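Local coordinates for protein shikimate dehydrogenase (NADP(+)) (Listeria monocytogenes, PDB 3TNL) that probably catalyses the reversible NADPH-linked reduction of 3-dehydroshikimate to shikimate, a step on the chorismate route to the aromatic amino acids, at residues Thr37-Leu42 / Leu70-Gly75; Gly41-Pro46 / Arg92-Ser97; Thr102-Tyr107 / Gly119-Val124. All blocks are in the same frame, centred on the assembly; numbering follows the deposited sequence.

Contact 1. Residues Thr37-Leu42 / Leu70-Gly75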
loop_
_atom_site.group_PDB
_atom_site.type_symbol
_atom_site.label_atom_id
_atom_site.label_comp_id
_atom_site.label_asym_id
_atom_site.label_seq_id
_atom_site.Cartn_x
_atom_site.Cartn_y
_atom_site.Cartn_z
ATOM N N THR B 37 8.210 1.072 -6.054
ATOM C CA THR B 37 7.237 2.057 -5.590
ATOM C C THR B 37 6.905 1.907 -4.157
ATOM O O THR B 37 6.571 0.814 -3.723
ATOM C CB THR B 37 5.967 2.023 -6.475
ATOM O OG1 THR B 37 6.371 2.098 -7.843
ATOM C CG2 THR B 37 5.052 3.216 -6.188
ATOM N N GLU B 38 6.970 3.021 -3.434
ATOM C CA GLU B 38 6.667 3.035 -1.998
ATOM C C GLU B 38 5.257 3.570 -1.725
ATOM O O GLU B 38 4.688 4.314 -2.551
ATOM C CB GLU B 38 7.718 3.826 -1.276
ATOM C CG GLU B 38 9.055 3.067 -1.255
ATOM C CD GLU B 38 10.076 3.717 -0.389
ATOM O OE1 GLU B 38 10.497 4.836 -0.732
ATOM O OE2 GLU B 38 10.456 3.086 0.642
ATOM N N LEU B 39 4.700 3.195 -0.588
ATOM C CA LEU B 39 3.344 3.558 -0.221
ATOM C C LEU B 39 3.250 4.602 0.909
ATOM O O LEU B 39 3.938 4.514 1.943
ATOM C CB LEU B 39 2.615 2.297 0.266
ATOM C CG LEU B 39 1.175 2.413 0.791
ATOM C CD1 LEU B 39 0.221 2.909 -0.346
ATOM C CD2 LEU B 39 0.728 1.065 1.372
ATOM N N ILE B 40 2.336 5.542 0.700
ATOM C CA ILE B 40 1.885 6.486 1.720
ATOM C C ILE B 40 0.398 6.151 1.913
ATOM O O ILE B 40 -0.362 6.038 0.943
ATOM C CB ILE B 40 2.015 7.945 1.297
ATOM C CG1 ILE B 40 3.454 8.297 0.961
ATOM C CG2 ILE B 40 1.489 8.839 2.446
ATOM C CD1 ILE B 40 4.450 8.136 2.118
ATOM N N GLY B 41 -0.013 5.937 3.160
ATOM C CA GLY B 41 -1.398 5.585 3.456
ATOM C C GLY B 41 -2.276 6.731 3.919
ATOM O O GLY B 41 -1.828 7.866 4.133
ATOM N N LEU B 42 -3.532 6.379 4.135
ATOM C CA LEU B 42 -4.568 7.260 4.691
ATOM C C LEU B 42 -5.490 6.307 5.443
ATOM O O LEU B 42 -6.094 5.420 4.823
ATOM C CB LEU B 42 -5.285 8.051 3.601
ATOM C CG LEU B 42 -6.605 8.730 4.035
ATOM C CD1 LEU B 42 -6.397 9.695 5.194
ATOM C CD2 LEU B 42 -7.232 9.474 2.884
ATOM N N LEU B 70 -2.654 5.558 -0.982
ATOM C CA LEU B 70 -3.873 4.748 -0.906
ATOM C C LEU B 70 -4.596 4.936 0.424
ATOM O O LEU B 70 -3.978 5.192 1.454
ATOM C CB LEU B 70 -3.577 3.252 -1.031
ATOM C CG LEU B 70 -2.938 2.770 -2.327
ATOM C CD1 LEU B 70 -2.564 1.277 -2.175
ATOM C CD2 LEU B 70 -3.902 2.989 -3.508
ATOM N N ALA B 71 -5.920 4.789 0.383
ATOM C CA ALA B 71 -6.772 4.865 1.551
ATOM C C ALA B 71 -7.155 3.463 1.986
ATOM O O ALA B 71 -7.290 2.543 1.184
ATOM C CB ALA B 71 -8.050 5.676 1.246
ATOM N N PHE B 72 -7.313 3.319 3.302
ATOM C CA PHE B 72 -7.766 2.072 3.979
ATOM C C PHE B 72 -8.844 2.412 5.003
ATOM O O PHE B 72 -8.705 3.371 5.752
ATOM C CB PHE B 72 -6.582 1.323 4.640
ATOM C CG PHE B 72 -5.458 1.065 3.680
ATOM C CD1 PHE B 72 -5.498 -0.021 2.837
ATOM C CD2 PHE B 72 -4.390 1.925 3.597
ATOM C CE1 PHE B 72 -4.492 -0.243 1.904
ATOM C CE2 PHE B 72 -3.394 1.735 2.638
ATOM C CZ PHE B 72 -3.442 0.628 1.800
ATOM N N GLU B 73 -9.912 1.605 5.048
ATOM C CA GLU B 73 -11.029 1.788 6.008
ATOM C C GLU B 73 -10.613 1.246 7.326
ATOM O O GLU B 73 -10.638 0.051 7.542
ATOM C CB GLU B 73 -12.285 1.076 5.501
ATOM C CG GLU B 73 -12.779 1.726 4.245
ATOM C CD GLU B 73 -13.974 1.072 3.608
ATOM O OE1 GLU B 73 -14.003 -0.173 3.506
ATOM O OE2 GLU B 73 -14.866 1.824 3.156
ATOM N N VAL B 74 -10.222 2.157 8.194
ATOM C CA VAL B 74 -9.680 1.824 9.486
ATOM C C VAL B 74 -10.337 2.632 10.560
ATOM O O VAL B 74 -10.367 3.845 10.530
ATOM C CB VAL B 74 -8.154 2.124 9.479
ATOM C CG1 VAL B 74 -7.531 1.895 10.862
ATOM C CG2 VAL B 74 -7.459 1.269 8.410
ATOM N N GLY B 75 -10.863 1.927 11.547
ATOM C CA GLY B 75 -11.497 2.531 12.708
ATOM C C GLY B 75 -10.848 2.049 13.997
ATOM O O GLY B 75 -9.736 1.511 13.987
#

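Contact 2. Residues Gly41-Pro46 / Arg92-Ser97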
loop_
_atom_site.group_PDB
_atom_site.type_symbol
_atom_site.label_atom_id
_atom_site.label_comp_id
_atom_site.label_asym_id
_atom_site.label_seq_id
_atom_site.Cartn_x
_atom_site.Cartn_y
_atom_site.Cartn_z
ATOM N N GLY B 41 -0.013 5.937 3.160
ATOM C CA GLY B 41 -1.398 5.585 3.456
ATOM C C GLY B 41 -2.276 6.731 3.919
ATOM O O GLY B 41 -1.828 7.866 4.133
ATOM N N LEU B 42 -3.532 6.379 4.135
ATOM C CA LEU B 42 -4.568 7.260 4.691
ATOM C C LEU B 42 -5.490 6.307 5.443
ATOM O O LEU B 42 -6.094 5.420 4.823
ATOM C CB LEU B 42 -5.285 8.051 3.601
ATOM C CG LEU B 42 -6.605 8.730 4.035
ATOM C CD1 LEU B 42 -6.397 9.695 5.194
ATOM C CD2 LEU B 42 -7.232 9.474 2.884
ATOM N N ILE B 43 -5.605 6.478 6.750
ATOM C CA ILE B 43 -6.381 5.566 7.558
ATOM C C ILE B 43 -7.509 6.300 8.301
ATOM O O ILE B 43 -7.283 7.200 9.123
ATOM C CB ILE B 43 -5.464 4.709 8.495
ATOM C CG1 ILE B 43 -4.591 5.576 9.376
ATOM C CG2 ILE B 43 -4.522 3.825 7.636
ATOM C CD1 ILE B 43 -3.786 4.750 10.397
ATOM N N ALA B 44 -8.737 5.868 8.015
ATOM C CA ALA B 44 -9.930 6.544 8.505
ATOM C C ALA B 44 -11.121 5.766 8.030
ATOM O O ALA B 44 -10.989 4.869 7.186
ATOM C CB ALA B 44 -9.993 7.957 7.898
ATOM N N THR B 45 -12.283 6.077 8.579
ATOM C CA THR B 45 -13.521 5.443 8.086
ATOM C C THR B 45 -14.696 6.318 8.491
ATOM O O THR B 45 -14.800 6.710 9.647
ATOM C CB THR B 45 -13.710 4.027 8.564
ATOM O OG1 THR B 45 -14.861 3.476 7.910
ATOM C CG2 THR B 45 -13.872 3.959 10.087
ATOM N N PRO B 46 -15.566 6.667 7.515
ATOM C CA PRO B 46 -15.506 6.344 6.089
ATOM C C PRO B 46 -14.408 7.164 5.436
ATOM O O PRO B 46 -13.963 8.159 6.016
ATOM C CB PRO B 46 -16.902 6.760 5.579
ATOM C CG PRO B 46 -17.281 7.874 6.456
ATOM C CD PRO B 46 -16.724 7.533 7.822
ATOM N N ARG B 92 6.836 4.949 4.763
ATOM C CA ARG B 92 7.429 6.255 5.079
ATOM C C ARG B 92 6.468 7.148 5.886
ATOM O O ARG B 92 6.898 7.974 6.702
ATOM C CB ARG B 92 7.767 6.956 3.779
ATOM C CG ARG B 92 8.240 8.400 3.926
ATOM C CD ARG B 92 9.450 8.564 4.846
ATOM N NE ARG B 92 9.866 9.949 4.887
ATOM C CZ ARG B 92 10.716 10.449 5.780
ATOM N NH1 ARG B 92 11.011 11.738 5.743
ATOM N NH2 ARG B 92 11.261 9.690 6.732
ATOM N N GLY B 93 5.166 7.002 5.670
ATOM C CA GLY B 93 4.195 7.811 6.368
ATOM C C GLY B 93 2.775 7.569 5.924
ATOM O O GLY B 93 2.526 6.725 5.065
ATOM N N TRP B 94 1.852 8.284 6.556
ATOM C CA TRP B 94 0.442 8.187 6.252
ATOM C C TRP B 94 -0.316 9.346 6.886
ATOM O O TRP B 94 0.194 10.008 7.816
ATOM C CB TRP B 94 -0.146 6.868 6.780
ATOM C CG TRP B 94 0.009 6.553 8.245
ATOM C CD1 TRP B 94 -0.887 6.803 9.211
ATOM C CD2 TRP B 94 1.090 5.841 8.873
ATOM N NE1 TRP B 94 -0.446 6.318 10.425
ATOM C CE2 TRP B 94 0.766 5.718 10.232
ATOM C CE3 TRP B 94 2.306 5.300 8.416
ATOM C CZ2 TRP B 94 1.597 5.083 11.138
ATOM C CZ3 TRP B 94 3.131 4.690 9.328
ATOM C CH2 TRP B 94 2.766 4.586 10.677
ATOM N N ASN B 95 -1.479 9.636 6.310
ATOM C CA ASN B 95 -2.432 10.553 6.909
ATOM C C ASN B 95 -3.406 9.748 7.790
ATOM O O ASN B 95 -3.613 8.535 7.600
ATOM C CB ASN B 95 -3.227 11.328 5.881
ATOM C CG ASN B 95 -2.510 12.541 5.340
ATOM O OD1 ASN B 95 -2.583 12.783 4.144
ATOM N ND2 ASN B 95 -1.869 13.338 6.208
ATOM N N VAL B 96 -4.005 10.468 8.723
ATOM C CA VAL B 96 -4.964 9.907 9.676
ATOM C C VAL B 96 -6.190 10.793 9.681
ATOM O O VAL B 96 -6.070 12.014 9.748
ATOM C CB VAL B 96 -4.386 9.854 11.120
ATOM C CG1 VAL B 96 -5.361 9.115 12.074
ATOM C CG2 VAL B 96 -3.011 9.192 11.123
ATOM N N SER B 97 -7.378 10.197 9.638
ATOM C CA SER B 97 -8.606 11.006 9.752
ATOM C C SER B 97 -9.577 10.331 10.710
ATOM O O SER B 97 -9.216 9.348 11.368
ATOM C CB SER B 97 -9.193 11.374 8.388
ATOM O OG SER B 97 -10.152 12.433 8.544
#

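Contact 3. Residues Thr102-Tyr107 / Gly119-Val124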
loop_
_atom_site.group_PDB
_atom_site.type_symbol
_atom_site.label_atom_id
_atom_site.label_comp_id
_atom_site.label_asym_id
_atom_site.label_seq_id
_atom_site.Cartn_x
_atom_site.Cartn_y
_atom_site.Cartn_z
ATOM N N THR B 102 -7.442 11.402 17.467
ATOM C CA THR B 102 -7.149 11.619 18.882
ATOM C C THR B 102 -6.653 10.382 19.633
ATOM O O THR B 102 -6.194 10.502 20.760
ATOM C CB THR B 102 -8.345 12.235 19.614
ATOM O OG1 THR B 102 -9.433 11.313 19.620
ATOM C CG2 THR B 102 -8.775 13.523 18.967
ATOM N N ASN B 103 -6.722 9.199 19.016
ATOM C CA ASN B 103 -6.237 7.974 19.656
ATOM C C ASN B 103 -4.864 7.505 19.197
ATOM O O ASN B 103 -4.172 6.821 19.928
ATOM C CB ASN B 103 -7.191 6.798 19.377
ATOM C CG ASN B 103 -8.499 6.868 20.156
ATOM O OD1 ASN B 103 -8.612 7.558 21.152
ATOM N ND2 ASN B 103 -9.490 6.098 19.701
ATOM N N ILE B 104 -4.453 7.925 18.005
ATOM C CA ILE B 104 -3.246 7.335 17.378
ATOM C C ILE B 104 -1.961 7.613 18.133
ATOM O O ILE B 104 -1.051 6.802 18.070
ATOM C CB ILE B 104 -3.136 7.647 15.876
ATOM C CG1 ILE B 104 -2.136 6.698 15.190
ATOM C CG2 ILE B 104 -2.814 9.104 15.646
ATOM C CD1 ILE B 104 -2.042 6.907 13.660
ATOM N N HIS B 105 -1.898 8.723 18.871
ATOM C CA HIS B 105 -0.691 9.045 19.602
ATOM C C HIS B 105 -0.243 7.882 20.478
ATOM O O HIS B 105 0.944 7.734 20.717
ATOM C CB HIS B 105 -0.867 10.287 20.482
ATOM C CG HIS B 105 -1.812 10.064 21.618
ATOM N ND1 HIS B 105 -3.181 10.204 21.492
ATOM C CD2 HIS B 105 -1.589 9.657 22.891
ATOM C CE1 HIS B 105 -3.753 9.919 22.650
ATOM N NE2 HIS B 105 -2.811 9.565 23.507
ATOM N N LYS B 106 -1.183 7.065 20.960
ATOM C CA LYS B 106 -0.885 5.888 21.790
ATOM C C LYS B 106 0.117 4.930 21.144
ATOM O O LYS B 106 0.876 4.228 21.825
ATOM C CB LYS B 106 -2.160 5.034 22.023
ATOM C CG LYS B 106 -3.391 5.690 22.677
ATOM C CD LYS B 106 -4.600 4.688 22.578
ATOM C CE LYS B 106 -5.992 5.336 22.734
ATOM N NZ LYS B 106 -6.280 5.876 24.077
ATOM N N TYR B 107 0.098 4.901 19.817
ATOM C CA TYR B 107 0.870 3.960 19.037
ATOM C C TYR B 107 2.066 4.572 18.336
ATOM O O TYR B 107 2.741 3.866 17.576
ATOM C CB TYR B 107 -0.054 3.283 17.992
ATOM C CG TYR B 107 -1.306 2.734 18.629
ATOM C CD1 TYR B 107 -1.203 1.836 19.680
ATOM C CD2 TYR B 107 -2.578 3.111 18.204
ATOM C CE1 TYR B 107 -2.323 1.333 20.289
ATOM C CE2 TYR B 107 -3.718 2.599 18.821
ATOM C CZ TYR B 107 -3.561 1.730 19.874
ATOM O OH TYR B 107 -4.652 1.183 20.516
ATOM N N GLY B 119 -3.688 17.470 20.753
ATOM C CA GLY B 119 -4.139 16.145 21.125
ATOM C C GLY B 119 -4.672 15.358 19.954
ATOM O O GLY B 119 -5.458 14.404 20.124
ATOM N N ALA B 120 -4.313 15.778 18.750
ATOM C CA ALA B 120 -4.712 15.077 17.522
ATOM C C ALA B 120 -3.523 15.025 16.563
ATOM O O ALA B 120 -2.671 15.900 16.540
ATOM C CB ALA B 120 -5.891 15.775 16.840
ATOM N N VAL B 121 -3.506 13.980 15.748
ATOM C CA VAL B 121 -2.490 13.762 14.736
ATOM C C VAL B 121 -3.195 13.456 13.426
ATOM O O VAL B 121 -4.081 12.601 13.388
ATOM C CB VAL B 121 -1.622 12.515 15.094
ATOM C CG1 VAL B 121 -0.760 12.052 13.873
ATOM C CG2 VAL B 121 -0.759 12.804 16.321
ATOM N N ASN B 122 -2.843 14.140 12.348
ATOM C CA ASN B 122 -3.388 13.800 11.039
ATOM C C ASN B 122 -2.311 13.327 10.055
ATOM O O ASN B 122 -2.641 12.912 8.944
ATOM C CB ASN B 122 -4.217 14.939 10.420
ATOM C CG ASN B 122 -3.380 16.027 9.831
ATOM O OD1 ASN B 122 -2.171 16.154 10.115
ATOM N ND2 ASN B 122 -4.003 16.831 8.962
ATOM N N THR B 123 -1.042 13.358 10.464
ATOM C CA THR B 123 0.090 13.022 9.602
ATOM C C THR B 123 1.180 12.315 10.408
ATOM O O THR B 123 1.604 12.810 11.430
ATOM C CB THR B 123 0.681 14.304 9.016
ATOM O OG1 THR B 123 -0.312 14.981 8.212
ATOM C CG2 THR B 123 1.920 14.031 8.173
ATOM N N VAL B 124 1.627 11.154 9.936
ATOM C CA VAL B 124 2.675 10.406 10.574
ATOM C C VAL B 124 3.830 10.215 9.609
ATOM O O VAL B 124 3.619 10.040 8.403
ATOM C CB VAL B 124 2.173 9.000 11.034
ATOM C CG1 VAL B 124 3.307 8.183 11.691
ATOM C CG2 VAL B 124 1.001 9.136 12.045
HETATM O O HOH W 1 -5.695 12.824 22.249
#

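Contact 1. Residues Thr37-Leu42 / Leu70-Gly75
Leu42 turns its carbonyl group toward Ala71 and Phe72. Phe72 N donates a hydrogen bond to Leu42 O at 2.9 Å. The same oxygen receives a C-H from the preceding residue, with Ala71 CA 3.4 Å from Leu42 O. One carbonyl thus takes a hydrogen bond and a weaker C-H contact from consecutive residues. The side chain of Leu42 rises on the same face of the sheet as the methyl of Ala71. They touch only lightly, Leu42 CD2 lying 4.2 Å from Ala71 CB. On this face Leu42 also packs on Ile47 and on Ser50, a shikimate-binding residue.

Leu70 makes another backbone bond. Leu70 N donates a hydrogen bond to Ile40 O at 3.0 Å. Its own carbonyl sits against a glycine, Leu70 O being 3.3 Å from Gly41 CA. The two strands run in the same direction. Helix 52-63 connects them, which makes a beta-alpha-beta unit in the substrate-binding domain. Their short segments approach to 4.7 Å and are turned by 41°.

Leu39 carries the apolar part of the contact with Leu70, on the other face of the sheet from Leu42. The two side chains cross at about a right angle. Leu39 CD1 does the touching, 3.7 Å from Leu70 CD1 and equally close to Leu70 CG. CG of Leu39 is anti to the backbone N (chi1 177°), which carries the branch to the carbonyl side of its residue. The second methyl reaches the Phe72 ring obliquely, with Leu39 CD2 4.2 Å from Phe72 CZ. Gly41 CA lies at the edge of that ring. The second subunit packs here too: its Leu70 lies on Leu39, its Ile33 on Leu70 and its Met89 on Phe72.

Contact 2. Residues Gly41-Pro46 / Arg92-Ser97
Gly41 and Ile43 each use both N and O to bind the 92-97 segment, which gives four parallel-strand hydrogen bonds. Gly41 N donates to Gly93 O at 3.3 Å, the longest of the set. Asn95 N returns to Gly41 O at 2.8 Å. Ile43 N then donates to Asn95 O at 3.0 Å, and Ser97 N to Ile43 O at the same length.

C-H contacts fill in between these bonds. Trp94 CA is 3.1 Å from Gly41 O, and Leu42 CA points its hydrogen at Asn95 O.

Carbon-to-carbon packing lies on both faces. On one, Ile43 CD1 reaches the pyrrole part of the Trp94 indole obliquely, 3.7 Å from Trp94 CD1. The indole is put there by a chi1 of 56°, with CG between the backbone N and the carbonyl carbon. Trp94 NE1 is buried here without a polar partner. On the other face, Leu42 CD1 packs on Asn95 CB at 3.6 Å. The Asn95 amide is held outside the pair, by Tyr69 OH and the carbonyl of Asn122. Where strand 38-44 ends, Ala44 CB meets CB of Ser97, just past strand 93-96, at 3.5 Å. Ser97 is a probable shikimate ligand.

Strand 93-96 lies between strands 38-44 and 123-127. Helix 79-88 covers Ile43 and Trp94, and helix 286-301 packs on Asn95.

Contact 3. Residues Thr102-Tyr107 / Gly119-Val124
Gly119 O faces Thr102 and is gripped by a water that bridges the two segments. This water donates to Gly119 O at 2.7 Å and to Thr102 O at 2.8 Å. The alpha hydrogen of Thr102 also points at the Gly119 carbonyl, with Thr102 CA 3.5 Å from Gly119 O. Thr102 CG2 lies beside the same oxygen, and it reaches on to the methyl of Ala120. Gly119 follows helix 113-118 with a positive phi of 87°, a backbone angle that suits glycine. The chain turns there into the run toward strand 123-127. Ala120 lies close to Lys101, the probable proton acceptor of the active site, and Val121 bonds to Lys101 through the backbone.

Deeper in, the contact is apolar and built on Ile104. Its CG2 methyl meets the branch point of Val121, with Ile104 CG2 3.7 Å from Val121 CB, and the two side chains cross at about a right angle. CG1 of Ile104 is anti to the backbone N (chi1 -163°) and the arm runs on extended. Its end meets Val124 obliquely, Ile104 CD1 lying 4.1 Å from Val124 CG2. Ile104 opens a 3-10 turn, in which Tyr107 N donates to Ile104 O at 2.8 Å.

Around the contact, Ile104 also packs on Trp94 and Val96 of strand 93-96 and on Val83 of helix 79-88. Asn122, a probable shikimate ligand, points away from this packing, and together with Thr123 it faces His134 of strand 130-134 in a classic beta bulge. Helix 286-301 touches the side chains of both.

In the fold
Strand 38-44 starts both of the first two contacts, which share Gly41 and Leu42. Contact 1 closes the shorter loop, through helix 52-63 to strand 67-73. Contact 2 closes a longer one that also takes in strand 67-73 and helix 79-88. The two loops overlap, and strand 38-44 lies between its two partners. Val74 N probably bonds to Ala44 O, which extends the pairing past contact 1. Contact 3 follows in series and closes a short loop over strand 110-111 and helix 113-118. It joins contact 2 through probable bonds from Val124 N to Trp94 O and Val96 N to Asn122 O. All three reach the same mixed sheet, contact 3 through a 3-10 turn packed beside strand 123-127.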